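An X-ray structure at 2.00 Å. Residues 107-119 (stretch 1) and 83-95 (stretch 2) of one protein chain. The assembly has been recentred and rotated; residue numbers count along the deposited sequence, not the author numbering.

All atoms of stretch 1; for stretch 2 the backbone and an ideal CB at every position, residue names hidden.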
ATOM      1  N   ARG B 107     -13.078 -15.380   3.280  1.00 42.42           N
ATOM      2  CA  ARG B 107     -13.540 -16.674   2.801  1.00 45.79           C
ATOM      3  C   ARG B 107     -12.377 -17.583   2.438  1.00 47.34           C
ATOM      4  O   ARG B 107     -12.586 -18.734   2.058  1.00 51.16           O
ATOM      5  CB  ARG B 107     -14.449 -16.512   1.586  1.00 48.11           C
ATOM      6  CG  ARG B 107     -15.909 -16.792   1.862  1.00 51.34           C
ATOM      7  CD  ARG B 107     -16.708 -16.818   0.574  1.00 53.57           C
ATOM      8  NE  ARG B 107     -16.883 -15.477   0.032  1.00 53.86           N
ATOM      9  CZ  ARG B 107     -16.143 -14.971  -0.945  1.00 54.45           C
ATOM     10  NH1 ARG B 107     -16.360 -13.742  -1.380  1.00 51.63           N
ATOM     11  NH2 ARG B 107     -15.193 -15.701  -1.493  1.00 50.76           N
ATOM     12  N   ASN B 108     -11.153 -17.083   2.571  1.00 44.50           N
ATOM     13  CA  ASN B 108     -10.009 -17.839   2.090  1.00 43.54           C
ATOM     14  C   ASN B 108      -9.452 -18.715   3.207  1.00 42.05           C
ATOM     15  O   ASN B 108      -8.730 -18.249   4.088  1.00 41.81           O
ATOM     16  CB  ASN B 108      -8.947 -16.864   1.565  1.00 43.23           C
ATOM     17  CG  ASN B 108      -7.772 -17.557   0.907  1.00 45.61           C
ATOM     18  OD1 ASN B 108      -7.775 -18.770   0.708  1.00 52.49           O
ATOM     19  ND2 ASN B 108      -6.756 -16.778   0.556  1.00 45.75           N
ATOM     20  N   THR B 109      -9.793 -19.999   3.139  1.00 42.29           N
ATOM     21  CA  THR B 109      -9.328 -21.005   4.087  1.00 41.33           C
ATOM     22  C   THR B 109      -7.986 -21.583   3.679  1.00 41.71           C
ATOM     23  O   THR B 109      -7.149 -21.904   4.520  1.00 40.70           O
ATOM     24  CB  THR B 109     -10.347 -22.144   4.235  1.00 40.26           C
ATOM     25  OG1 THR B 109     -10.519 -22.800   2.974  1.00 40.33           O
ATOM     26  CG2 THR B 109     -11.684 -21.595   4.699  1.00 41.52           C
ATOM     27  N   LYS B 110      -7.811 -21.728   2.369  1.00 44.07           N
ATOM     28  CA  LYS B 110      -6.622 -22.339   1.790  1.00 45.91           C
ATOM     29  C   LYS B 110      -5.356 -21.661   2.292  1.00 45.83           C
ATOM     30  O   LYS B 110      -4.408 -22.321   2.716  1.00 49.34           O
ATOM     31  CB  LYS B 110      -6.695 -22.273   0.263  1.00 47.65           C
ATOM     32  CG  LYS B 110      -5.599 -23.030  -0.458  1.00 50.93           C
ATOM     33  CD  LYS B 110      -5.843 -23.031  -1.957  1.00 53.95           C
ATOM     34  CE  LYS B 110      -4.584 -23.389  -2.724  1.00 63.18           C
ATOM     35  NZ  LYS B 110      -3.354 -23.008  -1.979  1.00 66.53           N
ATOM     36  N   ASP B 111      -5.350 -20.335   2.236  1.00 45.74           N
ATOM     37  CA  ASP B 111      -4.218 -19.550   2.709  1.00 46.23           C
ATOM     38  C   ASP B 111      -4.210 -19.302   4.224  1.00 42.57           C
ATOM     39  O   ASP B 111      -3.153 -19.328   4.849  1.00 42.05           O
ATOM     40  CB  ASP B 111      -4.173 -18.208   1.971  1.00 49.48           C
ATOM     41  CG  ASP B 111      -3.917 -18.368   0.481  1.00 57.02           C
ATOM     42  OD1 ASP B 111      -3.214 -19.327   0.095  1.00 65.41           O
ATOM     43  OD2 ASP B 111      -4.414 -17.532  -0.303  1.00 52.08           O
ATOM     44  N   PHE B 112      -5.378 -19.036   4.804  1.00 39.95           N
ATOM     45  CA  PHE B 112      -5.436 -18.517   6.174  1.00 37.03           C
ATOM     46  C   PHE B 112      -5.733 -19.493   7.319  1.00 37.11           C
ATOM     47  O   PHE B 112      -5.756 -19.078   8.478  1.00 35.52           O
ATOM     48  CB  PHE B 112      -6.458 -17.384   6.230  1.00 36.66           C
ATOM     49  CG  PHE B 112      -5.911 -16.065   5.779  1.00 35.91           C
ATOM     50  CD1 PHE B 112      -5.030 -15.364   6.584  1.00 34.45           C
ATOM     51  CD2 PHE B 112      -6.266 -15.531   4.555  1.00 36.68           C
ATOM     52  CE1 PHE B 112      -4.515 -14.153   6.179  1.00 32.90           C
ATOM     53  CE2 PHE B 112      -5.756 -14.316   4.143  1.00 35.78           C
ATOM     54  CZ  PHE B 112      -4.878 -13.627   4.957  1.00 33.71           C
ATOM     55  N   ALA B 113      -5.959 -20.767   7.025  1.00 38.90           N
ATOM     56  CA  ALA B 113      -6.258 -21.722   8.091  1.00 38.49           C
ATOM     57  C   ALA B 113      -5.034 -21.964   8.974  1.00 39.12           C
ATOM     58  O   ALA B 113      -3.923 -22.127   8.478  1.00 37.94           O
ATOM     59  CB  ALA B 113      -6.762 -23.032   7.511  1.00 40.03           C
ATOM     60  N   GLY B 114      -5.247 -21.988  10.285  1.00 39.09           N
ATOM     61  CA  GLY B 114      -4.159 -22.169  11.228  1.00 40.01           C
ATOM     62  C   GLY B 114      -3.578 -20.847  11.689  1.00 38.47           C
ATOM     63  O   GLY B 114      -2.716 -20.804  12.564  1.00 39.24           O
ATOM     64  N   ILE B 115      -4.057 -19.761  11.090  1.00 37.62           N
ATOM     65  CA  ILE B 115      -3.611 -18.422  11.453  1.00 37.94           C
ATOM     66  C   ILE B 115      -4.561 -17.796  12.467  1.00 37.88           C
ATOM     67  O   ILE B 115      -5.747 -17.626  12.187  1.00 37.42           O
ATOM     68  CB  ILE B 115      -3.504 -17.509  10.218  1.00 37.63           C
ATOM     69  CG1 ILE B 115      -2.520 -18.099   9.205  1.00 38.39           C
ATOM     70  CG2 ILE B 115      -3.081 -16.106  10.628  1.00 36.49           C
ATOM     71  CD1 ILE B 115      -2.365 -17.277   7.944  1.00 36.86           C
ATOM     72  N   PRO B 116      -4.037 -17.454  13.655  1.00 40.79           N
ATOM     73  CA  PRO B 116      -4.837 -16.869  14.736  1.00 36.96           C
ATOM     74  C   PRO B 116      -5.465 -15.535  14.347  1.00 35.84           C
ATOM     75  O   PRO B 116      -4.901 -14.800  13.539  1.00 36.62           O
ATOM     76  CB  PRO B 116      -3.818 -16.682  15.865  1.00 36.21           C
ATOM     77  CG  PRO B 116      -2.496 -16.632  15.181  1.00 38.22           C
ATOM     78  CD  PRO B 116      -2.617 -17.573  14.027  1.00 40.53           C
ATOM     79  N   GLY B 117      -6.627 -15.237  14.917  1.00 34.58           N
ATOM     80  CA  GLY B 117      -7.291 -13.970  14.674  1.00 35.07           C
ATOM     81  C   GLY B 117      -7.957 -13.870  13.316  1.00 34.08           C
ATOM     82  O   GLY B 117      -8.265 -12.775  12.852  1.00 34.26           O
ATOM     83  N   VAL B 118      -8.188 -15.014  12.680  1.00 34.17           N
ATOM     84  CA  VAL B 118      -8.853 -15.051  11.381  1.00 34.37           C
ATOM     85  C   VAL B 118     -10.130 -15.893  11.444  1.00 36.29           C
ATOM     86  O   VAL B 118     -10.121 -16.999  11.978  1.00 36.81           O
ATOM     87  CB  VAL B 118      -7.927 -15.620  10.286  1.00 33.41           C
ATOM     88  CG1 VAL B 118      -8.610 -15.567   8.931  1.00 33.64           C
ATOM     89  CG2 VAL B 118      -6.606 -14.865  10.253  1.00 32.73           C
ATOM     90  N   VAL B 119     -11.223 -15.371  10.896  1.00 35.87           N
ATOM     91  CA  VAL B 119     -12.505 -16.074  10.924  1.00 37.24           C
ATOM     92  C   VAL B 119     -13.008 -16.397   9.519  1.00 39.37           C
ATOM     93  O   VAL B 119     -13.065 -15.514   8.666  1.00 38.87           O
ATOM     94  CB  VAL B 119     -13.577 -15.239  11.669  1.00 35.36           C
ATOM     95  CG1 VAL B 119     -14.976 -15.641  11.244  1.00 42.21           C
ATOM     96  CG2 VAL B 119     -13.426 -15.401  13.166  1.00 34.80           C
ATOM     97  N   UNK B  83       6.522 -16.334   7.383  1.00 40.53           N
ATOM     98  CA  UNK B  83       6.033 -17.216   8.436  1.00 39.43           C
ATOM     99  C   UNK B  83       4.910 -18.111   7.920  1.00 40.72           C
ATOM    100  O   UNK B  83       4.930 -19.323   8.123  1.00 40.99           O
ATOM    101  CB  UNK B  83       5.548 -16.398   9.634  1.00 39.43           C
ATOM    102  N   UNK B  84       3.923 -17.503   7.270  1.00 39.85           N
ATOM    103  CA  UNK B  84       2.769 -18.239   6.761  1.00 39.73           C
ATOM    104  C   UNK B  84       2.778 -18.570   5.264  1.00 40.40           C
ATOM    105  O   UNK B  84       1.801 -19.118   4.752  1.00 40.27           O
ATOM    106  CB  UNK B  84       1.506 -17.431   7.069  1.00 39.73           C
ATOM    107  N   UNK B  85       3.864 -18.232   4.571  1.00 41.56           N
ATOM    108  CA  UNK B  85       3.978 -18.472   3.130  1.00 42.34           C
ATOM    109  C   UNK B  85       2.815 -17.833   2.387  1.00 40.92           C
ATOM    110  O   UNK B  85       2.113 -18.487   1.618  1.00 42.86           O
ATOM    111  CB  UNK B  85       4.031 -19.972   2.835  1.00 42.34           C
ATOM    112  N   UNK B  86       2.633 -16.540   2.613  1.00 39.39           N
ATOM    113  CA  UNK B  86       1.468 -15.826   2.120  1.00 38.69           C
ATOM    114  C   UNK B  86       1.801 -15.005   0.894  1.00 39.10           C
ATOM    115  O   UNK B  86       2.949 -14.644   0.671  1.00 39.61           O
ATOM    116  CB  UNK B  86       0.893 -14.924   3.214  1.00 38.69           C
ATOM    117  N   UNK B  87       0.800 -14.791   0.054  1.00 41.34           N
ATOM    118  CA  UNK B  87       0.900 -13.807  -1.011  1.00 44.32           C
ATOM    119  C   UNK B  87       1.004 -12.420  -0.378  1.00 38.96           C
ATOM    120  O   UNK B  87       0.402 -12.187   0.665  1.00 37.62           O
ATOM    121  CB  UNK B  87      -0.298 -13.895  -1.959  1.00 44.32           C
ATOM    122  N   UNK B  88       1.776 -11.515  -0.983  1.00 39.84           N
ATOM    123  CA  UNK B  88       2.040 -10.197  -0.376  1.00 37.22           C
ATOM    124  C   UNK B  88       0.792  -9.379   0.006  1.00 33.43           C
ATOM    125  O   UNK B  88       0.745  -8.826   1.104  1.00 32.24           O
ATOM    126  CB  UNK B  88       2.883  -9.369  -1.348  1.00 37.22           C
ATOM    127  N   UNK B  89      -0.217  -9.290  -0.882  1.00 35.04           N
ATOM    128  CA  UNK B  89      -1.415  -8.549  -0.470  1.00 34.24           C
ATOM    129  C   UNK B  89      -2.162  -9.245   0.660  1.00 31.05           C
ATOM    130  O   UNK B  89      -2.778  -8.571   1.481  1.00 29.99           O
ATOM    131  CB  UNK B  89      -2.353  -8.360  -1.664  1.00 34.24           C
ATOM    132  N   UNK B  90      -2.110 -10.574   0.689  1.00 33.47           N
ATOM    133  CA  UNK B  90      -2.664 -11.341   1.799  1.00 32.24           C
ATOM    134  C   UNK B  90      -1.953 -10.963   3.092  1.00 29.44           C
ATOM    135  O   UNK B  90      -2.587 -10.764   4.128  1.00 27.81           O
ATOM    136  CB  UNK B  90      -2.542 -12.843   1.537  1.00 32.24           C
ATOM    137  N   UNK B  91      -0.630 -10.863   3.017  1.00 30.11           N
ATOM    138  CA  UNK B  91       0.196 -10.541   4.175  1.00 27.50           C
ATOM    139  C   UNK B  91      -0.084  -9.135   4.696  1.00 26.70           C
ATOM    140  O   UNK B  91      -0.087  -8.903   5.902  1.00 25.53           O
ATOM    141  CB  UNK B  91       1.678 -10.679   3.819  1.00 27.50           C
ATOM    142  N   UNK B  92      -0.323  -8.204   3.779  1.00 26.35           N
ATOM    143  CA  UNK B  92      -0.567  -6.813   4.142  1.00 26.48           C
ATOM    144  C   UNK B  92      -1.909  -6.656   4.856  1.00 26.05           C
ATOM    145  O   UNK B  92      -2.017  -5.925   5.841  1.00 26.10           O
ATOM    146  CB  UNK B  92      -0.526  -5.925   2.897  1.00 26.48           C
ATOM    147  N   UNK B  93      -2.924  -7.359   4.366  1.00 25.29           N
ATOM    148  CA  UNK B  93      -4.247  -7.313   4.975  1.00 25.71           C
ATOM    149  C   UNK B  93      -4.227  -7.982   6.351  1.00 26.13           C
ATOM    150  O   UNK B  93      -4.878  -7.517   7.287  1.00 27.21           O
ATOM    151  CB  UNK B  93      -5.277  -7.989   4.068  1.00 25.71           C
ATOM    152  N   UNK B  94      -3.454  -9.056   6.480  1.00 25.90           N
ATOM    153  CA  UNK B  94      -3.298  -9.730   7.765  1.00 25.34           C
ATOM    154  C   UNK B  94      -2.474  -8.880   8.731  1.00 25.45           C
ATOM    155  O   UNK B  94      -2.752  -8.842   9.928  1.00 25.68           O
ATOM    156  CB  UNK B  94      -2.641 -11.098   7.572  1.00 25.34           C
ATOM    157  N   UNK B  95      -1.462  -8.196   8.204  1.00 25.77           N
ATOM    158  CA  UNK B  95      -0.627  -7.307   9.010  1.00 26.14           C
ATOM    159  C   UNK B  95      -1.436  -6.133   9.541  1.00 26.53           C
ATOM    160  O   UNK B  95      -1.254  -5.698  10.677  1.00 27.69           O
ATOM    161  CB  UNK B  95       0.561  -6.799   8.191  1.00 26.14           C
TER

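Position 83 lies in helical backbone with its CB out of reach of stretch 1. Nothing there limits the choice. It is Glu83, which makes no contact.

Position 84 points its CB toward stretch 1, and the ideal CB sits 4.0 Å from Ile115 CD1. Ile115 offers an apolar flank, with Pro116 beyond it. A long aliphatic or an aromatic side chain would suit. The residue is Tyr84, chi1 m. Its ring lays one face over Ile115: Ile115 CG1 is 3.8 Å from the centroid of the Tyr84 ring, 14° off the normal, a CH-pi contact. Farther out, Tyr84 OH comes within 3.6 Å of Pro116 CD.

Position 85 has positive phi (55/54), which favours glycine or asparagine but admits others. Its CB points sideways into open space. It is Lys85, whose chain leads away. Its backbone serves the contact instead: one water donates to both Lys85 O (3.2 Å) and Asp111 OD1 (2.8 Å from the water oxygen).

Position 86 has extended angles and a sideways CB, with no atom of stretch 1 within 5.5 Å. A side chain of some length could still reach the apolar surface formed by Asp111 CB, the Phe112 ring and Ile115. Leucine, isoleucine or methionine would fit. It is Leu86. Its CD2 lies over one face of the Phe112 ring, 4.4 Å from Phe112 CE1, and 4.1 Å from Asp111 CB. Its CD1 is 4.3 Å from Ile115 CD1.

Position 87 stands just before a helix, an N-cap site where serine, threonine or aspartate is common. Its CB points sideways, but the Asp111 carboxylate lies within range of a long basic chain. It is Lys87, which extends to a salt bridge, Lys87 NZ to Asp111 OD2 at 2.9 Å.

Positions 88 and 89 open the helix out of reach of stretch 1, where many residues would do. They are Leu88 and Pro89.

Position 90 points toward stretch 1. Its ideal CB is 4.2 Å from Phe112 CZ and 5.4 Å from Asp111 OD2. A small or medium side chain would suit; the nearby carboxylate would favour a donor such as asparagine or serine. The deposited residue is Asp90. Asp90 OD2 lies 3.2 Å from Asp111 OD2, two acceptors with no hydrogen bond between them. Asn108 ND2 donates to Asp111 OD2 at 2.6 Å. A water donates to Asp90 OD1 (2.7 Å) and weakly accepts from Asn108 ND2.

Position 91 points away, 92 is out of reach and 93 points sideways without contact. Stretch 1 sets no limit, so any helix-compatible residue would do; they are Ala91, Ile92 and Ile93.

Position 94 points toward stretch 1, its ideal CB 3.8 Å from Phe112 CE1. Phe112, Ile115 and Val118 line an apolar site suited to leucine or methionine. It is Leu94. Its CD2 meets the Phe112 ring edge (CE1, 3.6 Å) and Ile115 CG2 (3.7 Å), while its CD1 is 4.0 Å from Val118 CG2.

Position 95 is out of reach and equally free; it is Ala95.

Stretch 2 83-95: EYKLKLPDAIILA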
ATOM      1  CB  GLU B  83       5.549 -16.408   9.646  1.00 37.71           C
ATOM      2  CG  GLU B  83       5.432 -17.232  10.926  1.00 40.86           C
ATOM      3  CD  GLU B  83       4.673 -16.518  12.032  1.00 43.71           C
ATOM      4  OE1 GLU B  83       4.193 -15.390  11.797  1.00 49.25           O
ATOM      5  OE2 GLU B  83       4.566 -17.084  13.142  1.00 43.36           O
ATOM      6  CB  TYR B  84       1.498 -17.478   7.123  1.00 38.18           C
ATOM      7  CG  TYR B  84       1.292 -17.447   8.616  1.00 38.83           C
ATOM      8  CD1 TYR B  84       1.157 -18.628   9.332  1.00 39.98           C
ATOM      9  CD2 TYR B  84       1.262 -16.249   9.313  1.00 37.30           C
ATOM     10  CE1 TYR B  84       0.984 -18.619  10.696  1.00 39.87           C
ATOM     11  CE2 TYR B  84       1.086 -16.229  10.683  1.00 38.83           C
ATOM     12  CZ  TYR B  84       0.946 -17.419  11.368  1.00 39.25           C
ATOM     13  OH  TYR B  84       0.770 -17.413  12.732  1.00 38.90           O
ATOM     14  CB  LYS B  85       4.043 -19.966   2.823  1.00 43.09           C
ATOM     15  CG  LYS B  85       5.144 -20.685   3.567  1.00 43.98           C
ATOM     16  CD  LYS B  85       5.565 -21.944   2.846  1.00 44.56           C
ATOM     17  CE  LYS B  85       6.343 -22.846   3.778  1.00 42.70           C
ATOM     18  NZ  LYS B  85       7.620 -23.296   3.171  1.00 46.72           N
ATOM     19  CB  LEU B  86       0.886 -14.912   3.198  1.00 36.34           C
ATOM     20  CG  LEU B  86       0.071 -15.557   4.310  1.00 35.42           C
ATOM     21  CD1 LEU B  86      -0.109 -14.552   5.422  1.00 32.38           C
ATOM     22  CD2 LEU B  86      -1.273 -16.010   3.769  1.00 36.65           C
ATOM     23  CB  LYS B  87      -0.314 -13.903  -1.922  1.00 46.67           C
ATOM     24  CG  LYS B  87      -0.546 -15.287  -2.474  1.00 50.81           C
ATOM     25  CD  LYS B  87      -1.611 -15.316  -3.575  1.00 49.72           C
ATOM     26  CE  LYS B  87      -2.142 -16.700  -3.879  1.00 53.61           C
ATOM     27  NZ  LYS B  87      -2.937 -17.341  -2.773  1.00 60.92           N
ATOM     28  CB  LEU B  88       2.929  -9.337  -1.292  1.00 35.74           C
ATOM     29  CG  LEU B  88       3.260  -7.937  -0.741  1.00 33.42           C
ATOM     30  CD1 LEU B  88       3.956  -8.020   0.611  1.00 31.12           C
ATOM     31  CD2 LEU B  88       4.083  -7.088  -1.709  1.00 33.97           C
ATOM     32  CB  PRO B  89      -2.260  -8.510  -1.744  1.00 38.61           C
ATOM     33  CG  PRO B  89      -1.827  -9.675  -2.503  1.00 41.88           C
ATOM     34  CD  PRO B  89      -0.365  -9.827  -2.243  1.00 41.41           C
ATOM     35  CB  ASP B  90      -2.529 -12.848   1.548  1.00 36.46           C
ATOM     36  CG  ASP B  90      -3.664 -13.411   0.711  1.00 41.52           C
ATOM     37  OD1 ASP B  90      -4.732 -12.769   0.636  1.00 49.15           O
ATOM     38  OD2 ASP B  90      -3.485 -14.504   0.132  1.00 43.94           O
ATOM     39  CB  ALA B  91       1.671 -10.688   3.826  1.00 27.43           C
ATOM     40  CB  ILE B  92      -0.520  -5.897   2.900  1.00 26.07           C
ATOM     41  CG1 ILE B  92       0.893  -5.885   2.311  1.00 25.74           C
ATOM     42  CG2 ILE B  92      -0.943  -4.483   3.254  1.00 26.69           C
ATOM     43  CD1 ILE B  92       0.995  -5.205   0.968  1.00 26.92           C
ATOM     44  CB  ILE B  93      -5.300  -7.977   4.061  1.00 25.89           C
ATOM     45  CG1 ILE B  93      -5.612  -7.059   2.879  1.00 27.11           C
ATOM     46  CG2 ILE B  93      -6.580  -8.269   4.821  1.00 27.41           C
ATOM     47  CD1 ILE B  93      -6.495  -7.684   1.829  1.00 30.17           C
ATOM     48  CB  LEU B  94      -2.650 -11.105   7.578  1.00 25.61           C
ATOM     49  CG  LEU B  94      -2.470 -11.951   8.842  1.00 26.56           C
ATOM     50  CD1 LEU B  94      -3.794 -12.126   9.570  1.00 27.67           C
ATOM     51  CD2 LEU B  94      -1.860 -13.302   8.508  1.00 24.89           C
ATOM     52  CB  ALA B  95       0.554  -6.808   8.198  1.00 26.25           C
TER
HETATM   53  O   HOH W   1      -0.498 -18.688  -0.242  1.00 51.19           O
HETATM   54  O   HOH W   2      -7.212 -13.543   1.201  1.00 39.46           O
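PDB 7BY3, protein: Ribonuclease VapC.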